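Local structure of fibrillarin-like rRNA/tRNA 2'-O-methyltransferase (4DF3) at residues A[175-184]-A[222-230]. The protein probably methylates ribose 2'-hydroxyls of rRNA and tRNA with S-adenosylmethionine as donor, at sites chosen by a guide RNA. The protein carries 2 engineered substitutions. Sequence-based numbering, arbitrary orientation.
Sequences GGYMLMAIKA and RDHAMIYAV
H224 meets K183 and the backbone of I182 with most of its side chain. Its CB lies 3.4 Å from the carbonyl O of I182; CG and CD2 stay close to the same oxygen, CD2 at 3.5 Å from I182 O, and farther out CE1 and NE2 both meet the K183 chain, NE2 at 3.6 Å from its CD, as it passes the imidazole at a slant. CG of H224 stands anti to its own carbonyl carbon (chi1 -68°), which swings the ring back toward 176-183, while ND1 is held by a hydrogen bond to D221. With an alanine here, D221 would probably lose its imidazole partner and the methylenes of K183 the ring they pack on.

The backbones pair antiparallel through M178–A229, M180–I227 and I182–A225, each joined by two hydrogen bonds. These are neighbouring strands of the Rossmann-like methyltransferase sheet: 176-183 is parallel to 148-153 on its other side, and 224-229 is the reversed strand that these enzymes insert between it and 211-216. The A181 and H224 end borders the cofactor site: A181 touches D154, which binds S-adenosylmethionine, and the H224 side chain is about 6 Å from the cofactor.

On the face beneath helix 195-206, CD1 of I227 packs 3.6 Å from CG2 of I182 and also meets CE of M180. On the opposite face, where M226 touches helix 61-67, CD2 of L179 rests 3.7 Å from CB of Y228, whose hydroxyl hydrogen-bonds E72.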
loop_
_atom_site.group_PDB
_atom_site.type_symbol
_atom_site.label_atom_id
_atom_site.label_comp_id
_atom_site.label_asym_id
_atom_site.label_seq_id
_atom_site.Cartn_x
_atom_site.Cartn_y
_atom_site.Cartn_z
ATOM N N GLY A 175 -14.273 -10.532 -5.425
ATOM C CA GLY A 175 -13.286 -11.072 -4.485
ATOM C C GLY A 175 -12.009 -10.243 -4.374
ATOM O O GLY A 175 -11.093 -10.666 -3.673
ATOM N N GLY A 176 -11.939 -9.101 -5.075
ATOM C CA GLY A 176 -10.783 -8.214 -4.972
ATOM C C GLY A 176 -10.569 -7.781 -3.518
ATOM O O GLY A 176 -11.521 -7.706 -2.765
ATOM N N TYR A 177 -9.332 -7.500 -3.148
ATOM C CA TYR A 177 -9.050 -7.051 -1.792
ATOM C C TYR A 177 -9.128 -5.536 -1.655
ATOM O O TYR A 177 -8.922 -4.794 -2.612
ATOM C CB TYR A 177 -7.659 -7.513 -1.398
ATOM C CG TYR A 177 -6.492 -7.141 -2.306
ATOM C CD1 TYR A 177 -5.792 -5.934 -2.128
ATOM C CD2 TYR A 177 -6.092 -8.015 -3.407
ATOM C CE1 TYR A 177 -4.709 -5.593 -2.916
ATOM C CE2 TYR A 177 -4.992 -7.660 -4.221
ATOM C CZ TYR A 177 -4.326 -6.441 -3.987
ATOM O OH TYR A 177 -3.226 -6.095 -4.762
ATOM N N MET A 178 -9.403 -5.078 -0.444
ATOM C CA MET A 178 -9.472 -3.639 -0.169
ATOM C C MET A 178 -8.672 -3.413 1.079
ATOM O O MET A 178 -8.920 -4.067 2.132
ATOM C CB MET A 178 -10.969 -3.261 0.106
ATOM C CG MET A 178 -11.304 -1.743 0.157
ATOM S SD MET A 178 -10.569 -0.935 1.582
ATOM C CE MET A 178 -11.407 -1.758 2.876
ATOM N N LEU A 179 -7.630 -2.585 0.972
ATOM C CA LEU A 179 -6.846 -2.206 2.137
ATOM C C LEU A 179 -7.065 -0.722 2.314
ATOM O O LEU A 179 -6.895 0.079 1.379
ATOM C CB LEU A 179 -5.363 -2.466 1.872
ATOM C CG LEU A 179 -4.969 -3.958 1.861
ATOM C CD1 LEU A 179 -3.589 -4.092 1.114
ATOM C CD2 LEU A 179 -4.870 -4.509 3.326
ATOM N N MET A 180 -7.455 -0.362 3.524
ATOM C CA MET A 180 -7.790 1.078 3.843
ATOM C C MET A 180 -7.050 1.529 5.143
ATOM O O MET A 180 -7.178 0.900 6.194
ATOM C CB MET A 180 -9.311 1.355 3.970
ATOM C CG MET A 180 -9.569 2.879 4.050
ATOM S SD MET A 180 -11.360 3.177 4.183
ATOM C CE MET A 180 -11.730 3.023 5.903
ATOM N N ALA A 181 -6.189 2.526 5.020
ATOM C CA ALA A 181 -5.618 3.171 6.210
ATOM C C ALA A 181 -6.669 4.105 6.815
ATOM O O ALA A 181 -7.147 5.038 6.161
ATOM C CB ALA A 181 -4.388 3.988 5.806
ATOM N N ILE A 182 -6.982 3.891 8.085
ATOM C CA ILE A 182 -7.999 4.652 8.792
ATOM C C ILE A 182 -7.367 5.334 10.034
ATOM O O ILE A 182 -6.551 4.703 10.726
ATOM C CB ILE A 182 -9.177 3.690 9.235
ATOM C CG1 ILE A 182 -10.327 4.504 9.838
ATOM C CG2 ILE A 182 -8.748 2.583 10.149
ATOM C CD1 ILE A 182 -11.603 3.599 10.087
ATOM N N LYS A 183 -7.774 6.584 10.309
ATOM C CA LYS A 183 -7.386 7.237 11.559
ATOM C C LYS A 183 -7.985 6.442 12.674
ATOM O O LYS A 183 -9.189 6.185 12.681
ATOM C CB LYS A 183 -7.930 8.674 11.553
ATOM C CG LYS A 183 -7.088 9.625 12.332
ATOM C CD LYS A 183 -5.934 10.152 11.442
ATOM C CE LYS A 183 -4.988 11.183 12.117
ATOM N NZ LYS A 183 -5.589 12.143 13.096
ATOM N N ALA A 184 -7.153 6.000 13.616
ATOM C CA ALA A 184 -7.585 5.168 14.678
ATOM C C ALA A 184 -6.568 5.219 15.823
ATOM O O ALA A 184 -5.356 5.320 15.602
ATOM C CB ALA A 184 -7.713 3.645 14.217
ATOM N N ARG A 222 1.345 6.041 14.768
ATOM C CA ARG A 222 0.628 5.999 16.037
ATOM C C ARG A 222 -0.847 6.314 15.891
ATOM O O ARG A 222 -1.637 6.051 16.788
ATOM C CB ARG A 222 1.219 7.010 17.022
ATOM C CG ARG A 222 2.644 6.699 17.418
ATOM C CD ARG A 222 3.214 7.849 18.266
ATOM N NE ARG A 222 3.337 9.049 17.426
ATOM C CZ ARG A 222 3.728 10.246 17.864
ATOM N NH1 ARG A 222 4.018 10.424 19.144
ATOM N NH2 ARG A 222 3.809 11.262 17.026
ATOM N N ASP A 223 -1.211 6.854 14.735
ATOM C CA ASP A 223 -2.547 7.391 14.577
ATOM C C ASP A 223 -3.446 6.657 13.577
ATOM O O ASP A 223 -4.513 7.144 13.294
ATOM C CB ASP A 223 -2.482 8.862 14.198
ATOM C CG ASP A 223 -1.807 9.664 15.248
ATOM O OD1 ASP A 223 -1.998 9.310 16.414
ATOM O OD2 ASP A 223 -1.065 10.597 14.931
ATOM N N HIS A 224 -3.027 5.505 13.079
ATOM C CA HIS A 224 -3.780 4.780 12.029
ATOM C C HIS A 224 -3.817 3.274 12.270
ATOM O O HIS A 224 -2.896 2.729 12.924
ATOM C CB HIS A 224 -3.156 5.033 10.639
ATOM C CG HIS A 224 -3.311 6.442 10.169
ATOM N ND1 HIS A 224 -2.417 7.441 10.483
ATOM C CD2 HIS A 224 -4.237 7.001 9.344
ATOM C CE1 HIS A 224 -2.808 8.575 9.903
ATOM N NE2 HIS A 224 -3.885 8.318 9.173
ATOM N N ALA A 225 -4.823 2.619 11.704
ATOM C CA ALA A 225 -4.880 1.177 11.615
ATOM C C ALA A 225 -4.992 0.879 10.131
ATOM O O ALA A 225 -5.397 1.740 9.338
ATOM C CB ALA A 225 -6.175 0.683 12.361
ATOM N N MET A 226 -4.723 -0.344 9.757
ATOM C CA MET A 226 -5.008 -0.854 8.407
ATOM C C MET A 226 -6.178 -1.825 8.398
ATOM O O MET A 226 -6.137 -2.851 9.117
ATOM C CB MET A 226 -3.714 -1.497 7.895
ATOM C CG MET A 226 -3.836 -2.064 6.380
ATOM S SD MET A 226 -3.992 -0.630 5.269
ATOM C CE MET A 226 -2.241 -0.118 5.265
ATOM N N ILE A 227 -7.223 -1.477 7.632
ATOM C CA ILE A 227 -8.401 -2.345 7.548
ATOM C C ILE A 227 -8.211 -3.179 6.277
ATOM O O ILE A 227 -7.846 -2.625 5.243
ATOM C CB ILE A 227 -9.673 -1.512 7.376
ATOM C CG1 ILE A 227 -9.964 -0.757 8.676
ATOM C CG2 ILE A 227 -10.894 -2.465 7.046
ATOM C CD1 ILE A 227 -10.963 0.354 8.464
ATOM N N TYR A 228 -8.457 -4.491 6.379
ATOM C CA TYR A 228 -8.334 -5.389 5.234
ATOM C C TYR A 228 -9.688 -6.085 5.014
ATOM O O TYR A 228 -10.233 -6.718 5.943
ATOM C CB TYR A 228 -7.196 -6.417 5.526
ATOM C CG TYR A 228 -7.103 -7.547 4.596
ATOM C CD1 TYR A 228 -7.357 -7.394 3.232
ATOM C CD2 TYR A 228 -6.667 -8.804 5.060
ATOM C CE1 TYR A 228 -7.219 -8.437 2.336
ATOM C CE2 TYR A 228 -6.531 -9.883 4.177
ATOM C CZ TYR A 228 -6.824 -9.708 2.807
ATOM O OH TYR A 228 -6.668 -10.769 1.912
ATOM N N ALA A 229 -10.272 -5.916 3.829
ATOM C CA ALA A 229 -11.605 -6.469 3.568
ATOM C C ALA A 229 -11.627 -7.120 2.160
ATOM O O ALA A 229 -10.748 -6.843 1.310
ATOM C CB ALA A 229 -12.646 -5.456 3.720
ATOM N N VAL A 230 -12.557 -8.052 1.949
ATOM C CA VAL A 230 -12.706 -8.772 0.635
ATOM C C VAL A 230 -14.230 -8.886 0.346
ATOM O O VAL A 230 -15.020 -8.622 1.304
ATOM C CB VAL A 230 -12.073 -10.189 0.630
ATOM C CG1 VAL A 230 -10.597 -10.153 0.948
ATOM C CG2 VAL A 230 -12.804 -11.095 1.656
#